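Local coordinates for protein alpha-galactosidase (Thermus thermophilus, PDB 6LCJ) that probably hydrolyses terminal alpha-galactosyl residues from galactose-containing sugars, working as a thermostable hexamer, at residues 181-186 with 224-229; 194-199 with 231-236. All blocks are in the same frame, centred on the assembly; numbering follows the deposited sequence.

Interaction 1 (181-186 with 224-229)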
ATOM      1  N   VAL E 181      30.013  -8.260 -51.048  1.00 40.97           N
ATOM      2  CA  VAL E 181      30.468  -7.068 -50.347  1.00 34.69           C
ATOM      3  C   VAL E 181      31.983  -7.091 -50.209  1.00 37.15           C
ATOM      4  O   VAL E 181      32.649  -6.057 -50.362  1.00 37.40           O
ATOM      5  CB  VAL E 181      29.752  -6.962 -48.985  1.00 35.53           C
ATOM      6  CG1 VAL E 181      30.356  -5.882 -48.135  1.00 32.90           C
ATOM      7  CG2 VAL E 181      28.270  -6.701 -49.207  1.00 34.45           C
ATOM      8  N   LEU E 182      32.550  -8.280 -49.951  1.00 37.49           N
ATOM      9  CA  LEU E 182      34.000  -8.424 -49.840  1.00 35.20           C
ATOM     10  C   LEU E 182      34.695  -7.939 -51.103  1.00 39.92           C
ATOM     11  O   LEU E 182      35.707  -7.223 -51.036  1.00 38.94           O
ATOM     12  CB  LEU E 182      34.363  -9.879 -49.552  1.00 34.09           C
ATOM     13  CG  LEU E 182      35.841 -10.291 -49.635  1.00 34.60           C
ATOM     14  CD1 LEU E 182      36.669  -9.739 -48.481  1.00 32.56           C
ATOM     15  CD2 LEU E 182      35.965 -11.798 -49.694  1.00 27.12           C
ATOM     16  N   ASP E 183      34.139  -8.288 -52.264  1.00 40.54           N
ATOM     17  CA  ASP E 183      34.661  -7.806 -53.538  1.00 41.05           C
ATOM     18  C   ASP E 183      34.775  -6.286 -53.566  1.00 41.49           C
ATOM     19  O   ASP E 183      35.827  -5.735 -53.907  1.00 45.12           O
ATOM     20  CB  ASP E 183      33.757  -8.283 -54.670  1.00 51.64           C
ATOM     21  CG  ASP E 183      34.535  -8.848 -55.817  1.00 65.65           C
ATOM     22  OD1 ASP E 183      35.729  -9.149 -55.601  1.00 59.87           O
ATOM     23  OD2 ASP E 183      33.962  -8.975 -56.927  1.00 73.43           O
ATOM     24  N   GLU E 184      33.694  -5.587 -53.222  1.00 38.73           N
ATOM     25  CA  GLU E 184      33.735  -4.128 -53.233  1.00 39.28           C
ATOM     26  C   GLU E 184      34.620  -3.579 -52.121  1.00 40.85           C
ATOM     27  O   GLU E 184      35.338  -2.590 -52.322  1.00 37.92           O
ATOM     28  CB  GLU E 184      32.331  -3.570 -53.104  1.00 42.73           C
ATOM     29  CG  GLU E 184      31.377  -4.166 -54.083  1.00 47.60           C
ATOM     30  CD  GLU E 184      30.835  -3.117 -55.011  1.00 57.52           C
ATOM     31  OE1 GLU E 184      29.620  -3.163 -55.319  1.00 64.03           O
ATOM     32  OE2 GLU E 184      31.629  -2.230 -55.408  1.00 60.13           O
ATOM     33  N   VAL E 185      34.564  -4.192 -50.934  1.00 38.56           N
ATOM     34  CA  VAL E 185      35.336  -3.691 -49.803  1.00 36.01           C
ATOM     35  C   VAL E 185      36.829  -3.815 -50.081  1.00 40.53           C
ATOM     36  O   VAL E 185      37.623  -2.969 -49.647  1.00 41.03           O
ATOM     37  CB  VAL E 185      34.923  -4.429 -48.508  1.00 33.06           C
ATOM     38  CG1 VAL E 185      35.945  -4.194 -47.392  1.00 31.23           C
ATOM     39  CG2 VAL E 185      33.524  -4.009 -48.059  1.00 24.95           C
ATOM     40  N   ALA E 186      37.237  -4.844 -50.834  1.00 40.48           N
ATOM     41  CA  ALA E 186      38.662  -5.085 -51.044  1.00 39.55           C
ATOM     42  C   ALA E 186      39.336  -3.971 -51.843  1.00 41.85           C
ATOM     43  O   ALA E 186      40.563  -3.824 -51.776  1.00 43.03           O
ATOM     44  CB  ALA E 186      38.859  -6.434 -51.735  1.00 40.60           C
ATOM     45  N   ARG E 224      41.228 -13.629 -46.835  1.00 43.74           N
ATOM     46  CA  ARG E 224      42.684 -13.513 -46.921  1.00 46.44           C
ATOM     47  C   ARG E 224      43.151 -13.487 -48.368  1.00 44.56           C
ATOM     48  O   ARG E 224      44.120 -12.795 -48.691  1.00 44.13           O
ATOM     49  CB  ARG E 224      43.369 -14.655 -46.174  1.00 47.66           C
ATOM     50  CG  ARG E 224      43.011 -14.749 -44.698  1.00 55.27           C
ATOM     51  CD  ARG E 224      43.333 -16.149 -44.166  1.00 62.77           C
ATOM     52  NE  ARG E 224      43.819 -16.135 -42.790  1.00 66.76           N
ATOM     53  CZ  ARG E 224      45.056 -15.810 -42.424  1.00 63.48           C
ATOM     54  NH1 ARG E 224      45.956 -15.464 -43.337  1.00 65.46           N
ATOM     55  NH2 ARG E 224      45.386 -15.838 -41.134  1.00 60.43           N
ATOM     56  N   GLU E 225      42.452 -14.213 -49.245  1.00 45.78           N
ATOM     57  CA  GLU E 225      42.738 -14.211 -50.673  1.00 49.22           C
ATOM     58  C   GLU E 225      42.632 -12.820 -51.291  1.00 52.98           C
ATOM     59  O   GLU E 225      43.109 -12.616 -52.412  1.00 60.07           O
ATOM     60  CB  GLU E 225      41.780 -15.170 -51.391  1.00 49.06           C
ATOM     61  CG  GLU E 225      42.363 -16.539 -51.707  1.00 54.22           C
ATOM     62  CD  GLU E 225      41.286 -17.575 -52.015  1.00 62.97           C
ATOM     63  OE1 GLU E 225      40.287 -17.214 -52.685  1.00 65.97           O
ATOM     64  OE2 GLU E 225      41.433 -18.744 -51.580  1.00 60.83           O
ATOM     65  N   ARG E 226      42.007 -11.864 -50.604  1.00 47.17           N
ATOM     66  CA  ARG E 226      41.926 -10.494 -51.092  1.00 48.33           C
ATOM     67  C   ARG E 226      42.773  -9.536 -50.260  1.00 47.95           C
ATOM     68  O   ARG E 226      42.533  -8.323 -50.274  1.00 49.38           O
ATOM     69  CB  ARG E 226      40.473 -10.026 -51.134  1.00 46.18           C
ATOM     70  CG  ARG E 226      39.661 -10.692 -52.216  1.00 49.73           C
ATOM     71  CD  ARG E 226      40.017 -10.098 -53.568  1.00 56.06           C
ATOM     72  NE  ARG E 226      38.846  -9.639 -54.321  1.00 59.14           N
ATOM     73  CZ  ARG E 226      38.791  -8.478 -54.977  1.00 58.93           C
ATOM     74  NH1 ARG E 226      39.835  -7.653 -54.969  1.00 59.52           N
ATOM     75  NH2 ARG E 226      37.695  -8.134 -55.644  1.00 60.08           N
ATOM     76  N   GLY E 227      43.763 -10.060 -49.539  1.00 43.11           N
ATOM     77  CA  GLY E 227      44.662  -9.229 -48.775  1.00 37.43           C
ATOM     78  C   GLY E 227      44.126  -8.739 -47.451  1.00 40.84           C
ATOM     79  O   GLY E 227      44.724  -7.836 -46.860  1.00 44.39           O
ATOM     80  N   LEU E 228      43.037  -9.308 -46.950  1.00 41.87           N
ATOM     81  CA  LEU E 228      42.416  -8.830 -45.726  1.00 40.96           C
ATOM     82  C   LEU E 228      42.464  -9.898 -44.643  1.00 41.14           C
ATOM     83  O   LEU E 228      42.263 -11.088 -44.916  1.00 40.21           O
ATOM     84  CB  LEU E 228      40.962  -8.416 -45.975  1.00 41.45           C
ATOM     85  CG  LEU E 228      40.758  -7.149 -46.803  1.00 36.91           C
ATOM     86  CD1 LEU E 228      39.357  -7.114 -47.386  1.00 43.54           C
ATOM     87  CD2 LEU E 228      40.999  -5.956 -45.927  1.00 37.17           C
ATOM     88  N   ARG E 229      42.737  -9.461 -43.416  1.00 38.51           N
ATOM     89  CA  ARG E 229      42.528 -10.316 -42.260  1.00 35.87           C
ATOM     90  C   ARG E 229      41.038 -10.533 -42.040  1.00 34.36           C
ATOM     91  O   ARG E 229      40.212  -9.657 -42.313  1.00 34.48           O
ATOM     92  CB  ARG E 229      43.137  -9.691 -41.009  1.00 40.78           C
ATOM     93  CG  ARG E 229      44.633  -9.500 -41.058  1.00 39.08           C
ATOM     94  CD  ARG E 229      45.080  -8.565 -39.938  1.00 37.05           C
ATOM     95  NE  ARG E 229      44.837  -9.155 -38.629  1.00 35.58           N
ATOM     96  CZ  ARG E 229      45.287  -8.639 -37.491  1.00 38.55           C
ATOM     97  NH1 ARG E 229      46.007  -7.527 -37.498  1.00 36.49           N
ATOM     98  NH2 ARG E 229      45.022  -9.246 -36.343  1.00 38.03           N
TER

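Interaction 2 (194-199 with 231-236)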
ATOM      1  N   GLN E 194      35.308  -8.031 -41.081  1.00 30.42           N
ATOM      2  CA  GLN E 194      34.826  -8.659 -39.855  1.00 30.64           C
ATOM      3  C   GLN E 194      33.352  -9.025 -39.972  1.00 27.59           C
ATOM      4  O   GLN E 194      32.513  -8.152 -40.189  1.00 31.13           O
ATOM      5  CB  GLN E 194      35.053  -7.754 -38.649  1.00 29.28           C
ATOM      6  CG  GLN E 194      34.745  -8.440 -37.308  1.00 35.29           C
ATOM      7  CD  GLN E 194      33.689  -7.682 -36.530  1.00 38.66           C
ATOM      8  OE1 GLN E 194      33.857  -6.487 -36.242  1.00 33.07           O
ATOM      9  NE2 GLN E 194      32.583  -8.355 -36.207  1.00 34.41           N
ATOM     10  N   ILE E 195      33.053 -10.317 -39.825  1.00 30.74           N
ATOM     11  CA  ILE E 195      31.686 -10.839 -39.815  1.00 31.91           C
ATOM     12  C   ILE E 195      31.130 -10.720 -38.401  1.00 32.22           C
ATOM     13  O   ILE E 195      31.732 -11.220 -37.445  1.00 32.25           O
ATOM     14  CB  ILE E 195      31.649 -12.299 -40.290  1.00 27.07           C
ATOM     15  CG1 ILE E 195      32.104 -12.388 -41.730  1.00 34.97           C
ATOM     16  CG2 ILE E 195      30.255 -12.885 -40.184  1.00 30.23           C
ATOM     17  CD1 ILE E 195      32.920 -13.585 -41.964  1.00 38.38           C
ATOM     18  N   ASP E 196      29.977 -10.079 -38.268  1.00 27.64           N
ATOM     19  CA  ASP E 196      29.436  -9.824 -36.952  1.00 29.03           C
ATOM     20  C   ASP E 196      28.313 -10.816 -36.632  1.00 31.94           C
ATOM     21  O   ASP E 196      28.270 -11.934 -37.166  1.00 34.64           O
ATOM     22  CB  ASP E 196      28.957  -8.370 -36.866  1.00 30.32           C
ATOM     23  CG  ASP E 196      29.034  -7.814 -35.449  1.00 38.78           C
ATOM     24  OD1 ASP E 196      27.986  -7.837 -34.740  1.00 38.30           O
ATOM     25  OD2 ASP E 196      30.125  -7.325 -35.059  1.00 40.36           O
ATOM     26  N   ASP E 197      27.407 -10.411 -35.748  1.00 30.79           N
ATOM     27  CA  ASP E 197      26.288 -11.239 -35.334  1.00 29.19           C
ATOM     28  C   ASP E 197      25.454 -11.625 -36.547  1.00 31.91           C
ATOM     29  O   ASP E 197      25.203 -10.803 -37.430  1.00 28.46           O
ATOM     30  CB  ASP E 197      25.466 -10.453 -34.308  1.00 29.75           C
ATOM     31  CG  ASP E 197      24.313 -11.234 -33.715  1.00 28.56           C
ATOM     32  OD1 ASP E 197      24.243 -12.473 -33.851  1.00 33.72           O
ATOM     33  OD2 ASP E 197      23.466 -10.580 -33.069  1.00 33.23           O
ATOM     34  N   GLY E 198      25.078 -12.906 -36.615  1.00 31.70           N
ATOM     35  CA  GLY E 198      24.257 -13.407 -37.697  1.00 29.02           C
ATOM     36  C   GLY E 198      24.781 -14.637 -38.420  1.00 30.97           C
ATOM     37  O   GLY E 198      24.064 -15.231 -39.231  1.00 33.91           O
ATOM     38  N   TRP E 199      26.030 -15.022 -38.167  1.00 32.19           N
ATOM     39  CA  TRP E 199      26.582 -16.214 -38.801  1.00 34.87           C
ATOM     40  C   TRP E 199      26.303 -17.502 -38.029  1.00 36.60           C
ATOM     41  O   TRP E 199      26.354 -18.580 -38.627  1.00 37.18           O
ATOM     42  CB  TRP E 199      28.093 -16.070 -38.986  1.00 32.67           C
ATOM     43  CG  TRP E 199      28.844 -16.023 -37.690  1.00 34.15           C
ATOM     44  CD1 TRP E 199      29.135 -14.912 -36.952  1.00 33.28           C
ATOM     45  CD2 TRP E 199      29.396 -17.135 -36.974  1.00 37.86           C
ATOM     46  NE1 TRP E 199      29.832 -15.260 -35.820  1.00 35.08           N
ATOM     47  CE2 TRP E 199      30.015 -16.618 -35.811  1.00 36.87           C
ATOM     48  CE3 TRP E 199      29.429 -18.518 -37.200  1.00 36.20           C
ATOM     49  CZ2 TRP E 199      30.657 -17.434 -34.880  1.00 32.96           C
ATOM     50  CZ3 TRP E 199      30.076 -19.324 -36.279  1.00 33.27           C
ATOM     51  CH2 TRP E 199      30.680 -18.779 -35.131  1.00 35.07           C
ATOM     52  N   GLY E 231      37.752 -11.333 -39.621  1.00 34.07           N
ATOM     53  CA  GLY E 231      37.281 -11.025 -38.278  1.00 28.28           C
ATOM     54  C   GLY E 231      35.955 -11.708 -38.009  1.00 32.37           C
ATOM     55  O   GLY E 231      35.122 -11.825 -38.911  1.00 30.58           O
ATOM     56  N   LEU E 232      35.768 -12.170 -36.764  1.00 30.91           N
ATOM     57  CA  LEU E 232      34.554 -12.872 -36.373  1.00 28.64           C
ATOM     58  C   LEU E 232      34.112 -12.420 -34.983  1.00 32.19           C
ATOM     59  O   LEU E 232      34.934 -12.054 -34.134  1.00 28.54           O
ATOM     60  CB  LEU E 232      34.770 -14.393 -36.417  1.00 27.92           C
ATOM     61  CG  LEU E 232      33.586 -15.368 -36.355  1.00 33.38           C
ATOM     62  CD1 LEU E 232      32.668 -15.244 -37.553  1.00 31.66           C
ATOM     63  CD2 LEU E 232      34.107 -16.798 -36.257  1.00 34.20           C
ATOM     64  N   TRP E 233      32.795 -12.466 -34.766  1.00 31.60           N
ATOM     65  CA  TRP E 233      32.113 -11.976 -33.573  1.00 30.13           C
ATOM     66  C   TRP E 233      31.602 -13.140 -32.730  1.00 32.14           C
ATOM     67  O   TRP E 233      30.979 -14.063 -33.259  1.00 30.03           O
ATOM     68  CB  TRP E 233      30.924 -11.096 -33.996  1.00 30.14           C
ATOM     69  CG  TRP E 233      29.994 -10.605 -32.909  1.00 26.43           C
ATOM     70  CD1 TRP E 233      30.063  -9.405 -32.259  1.00 30.94           C
ATOM     71  CD2 TRP E 233      28.843 -11.277 -32.380  1.00 27.55           C
ATOM     72  NE1 TRP E 233      29.030  -9.288 -31.362  1.00 29.53           N
ATOM     73  CE2 TRP E 233      28.269 -10.427 -31.411  1.00 29.83           C
ATOM     74  CE3 TRP E 233      28.239 -12.513 -32.629  1.00 32.37           C
ATOM     75  CZ2 TRP E 233      27.128 -10.779 -30.686  1.00 27.55           C
ATOM     76  CZ3 TRP E 233      27.096 -12.859 -31.905  1.00 29.42           C
ATOM     77  CH2 TRP E 233      26.562 -11.996 -30.947  1.00 26.53           C
ATOM     78  N   PHE E 234      31.819 -13.074 -31.413  1.00 32.67           N
ATOM     79  CA  PHE E 234      31.207 -14.011 -30.468  1.00 32.38           C
ATOM     80  C   PHE E 234      30.629 -13.262 -29.273  1.00 29.40           C
ATOM     81  O   PHE E 234      31.060 -12.160 -28.945  1.00 31.72           O
ATOM     82  CB  PHE E 234      32.206 -15.046 -29.925  1.00 33.15           C
ATOM     83  CG  PHE E 234      32.862 -15.868 -30.976  1.00 33.79           C
ATOM     84  CD1 PHE E 234      34.040 -15.437 -31.573  1.00 35.18           C
ATOM     85  CD2 PHE E 234      32.315 -17.081 -31.362  1.00 38.66           C
ATOM     86  CE1 PHE E 234      34.652 -16.186 -32.553  1.00 35.74           C
ATOM     87  CE2 PHE E 234      32.921 -17.854 -32.340  1.00 39.81           C
ATOM     88  CZ  PHE E 234      34.097 -17.403 -32.938  1.00 43.55           C
ATOM     89  N   ALA E 235      29.661 -13.896 -28.601  1.00 33.13           N
ATOM     90  CA  ALA E 235      29.198 -13.503 -27.265  1.00 31.82           C
ATOM     91  C   ALA E 235      29.389 -14.728 -26.379  1.00 33.22           C
ATOM     92  O   ALA E 235      28.419 -15.421 -26.042  1.00 33.18           O
ATOM     93  CB  ALA E 235      27.741 -13.032 -27.266  1.00 27.71           C
ATOM     94  N   PRO E 236      30.630 -15.020 -25.977  1.00 35.18           N
ATOM     95  CA  PRO E 236      30.953 -16.388 -25.529  1.00 32.56           C
ATOM     96  C   PRO E 236      30.263 -16.830 -24.238  1.00 33.40           C
ATOM     97  O   PRO E 236      30.018 -18.032 -24.080  1.00 34.28           O
ATOM     98  CB  PRO E 236      32.484 -16.352 -25.373  1.00 29.92           C
ATOM     99  CG  PRO E 236      32.837 -14.907 -25.282  1.00 30.39           C
ATOM    100  CD  PRO E 236      31.822 -14.157 -26.067  1.00 30.03           C
TER

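Interaction 1 (181-186 with 224-229)
Arg226 reaches across to the end of helix 175-185, packing along Ala186 and ending at Asp183. Its CB starts the contact, 4.0 Å from Ala186 CB. CG stands anti to the carbonyl carbon (chi1 -71°), and bends at the next two torsions bring the guanidinium round over Ala186. There Ala186 CB lies 3.5 Å above one face of the flat group, off toward the rim, and nearest to NH1. CZ and NE come next to the same methyl. At the tip, NH2 makes a salt bridge to Asp183 OD1, but the two atoms are modelled too close together for its geometry to be trusted. Arg226 sits in the turn where a Schellman motif closes helix 216-224, a helix on the outside of the (beta/alpha)8 barrel: Gly227, with positive phi, gives its N to Arg224 O, and Leu228 N goes back to Ile223 O. The chain then sends Leu228 inward. Its CD1 meets Leu182 CD1 at 3.9 Å, the two side chains sliding past each other in opposite directions, and touches Ala186 CA at 4.2 Å. Ile223 also packs against both leucines, while Phe193 of the neighbouring strand lies against Leu182 and Val185.

Interaction 2 (194-199 with 231-236)
Gln194 lies so close beside Gly231 that a side chain on the glycine would run into Gln194 CG. From CG the chain bends, and NE2 donates within its amide plane to Asp196 OD2 at 2.9 Å, with a weak second bond to Ile195 O. Next comes Ile195, whose N donates to Gly231 O at 2.7 Å; its CB packs on Leu232 CD1. Asp196 leans a carboxylate against Trp233: OD2, which also holds Lys302, is 3.5 Å from Trp233 CD1, while OD1 lies over the indole face and accepts Asp197 N. Asp197 turns CG anti to its backbone N (chi1 -176°), laying CB 3.7 Å above the centroid of the indole six-membered ring; its OD1 goes to Gln200 and its OD2 to Trp268. Trp233 NE1 hydrogen-bonds to Asp304 OD2, and an alanine in place of Trp233 would probably leave Asp197 CB without its ring and Asp304 without its N-H partner. After Gly198, Trp199 NE1 donates a hydrogen bond to Trp233 O, 3.1 Å, in both the ring and carbonyl planes. Leu232 CD1 covers one face of the Trp199 indole, and the Trp199 edge meets the face of Phe234 in an offset edge-to-face pair, planes at 87°. These are neighbouring strands of the parallel (beta/alpha)8 barrel, at whose C-terminal strand ends glycoside hydrolases of this fold carry the active site.

Overall arrangement
Interactions 1 and 2 lie about 17 Å apart, centre to centre, and join successive beta-alpha elements of the barrel, one between a helix and a loop, the other strand to strand. Along the chain their segments alternate: helix 175-185, strand 192-195, the turn after helix 216-224, then strand 229-234. Interaction 1 is peripheral, about 27 Å from the chain centre and partly solvent-exposed, where a helix end meets the loop entering strand 229-234. Interaction 2 is fully buried, at the C-terminal ends of the adjacent parallel strands 192-195 and 229-234. Neighbouring units are thus joined at both levels within one subunit, and no other subunit of the hexamer touches either contact.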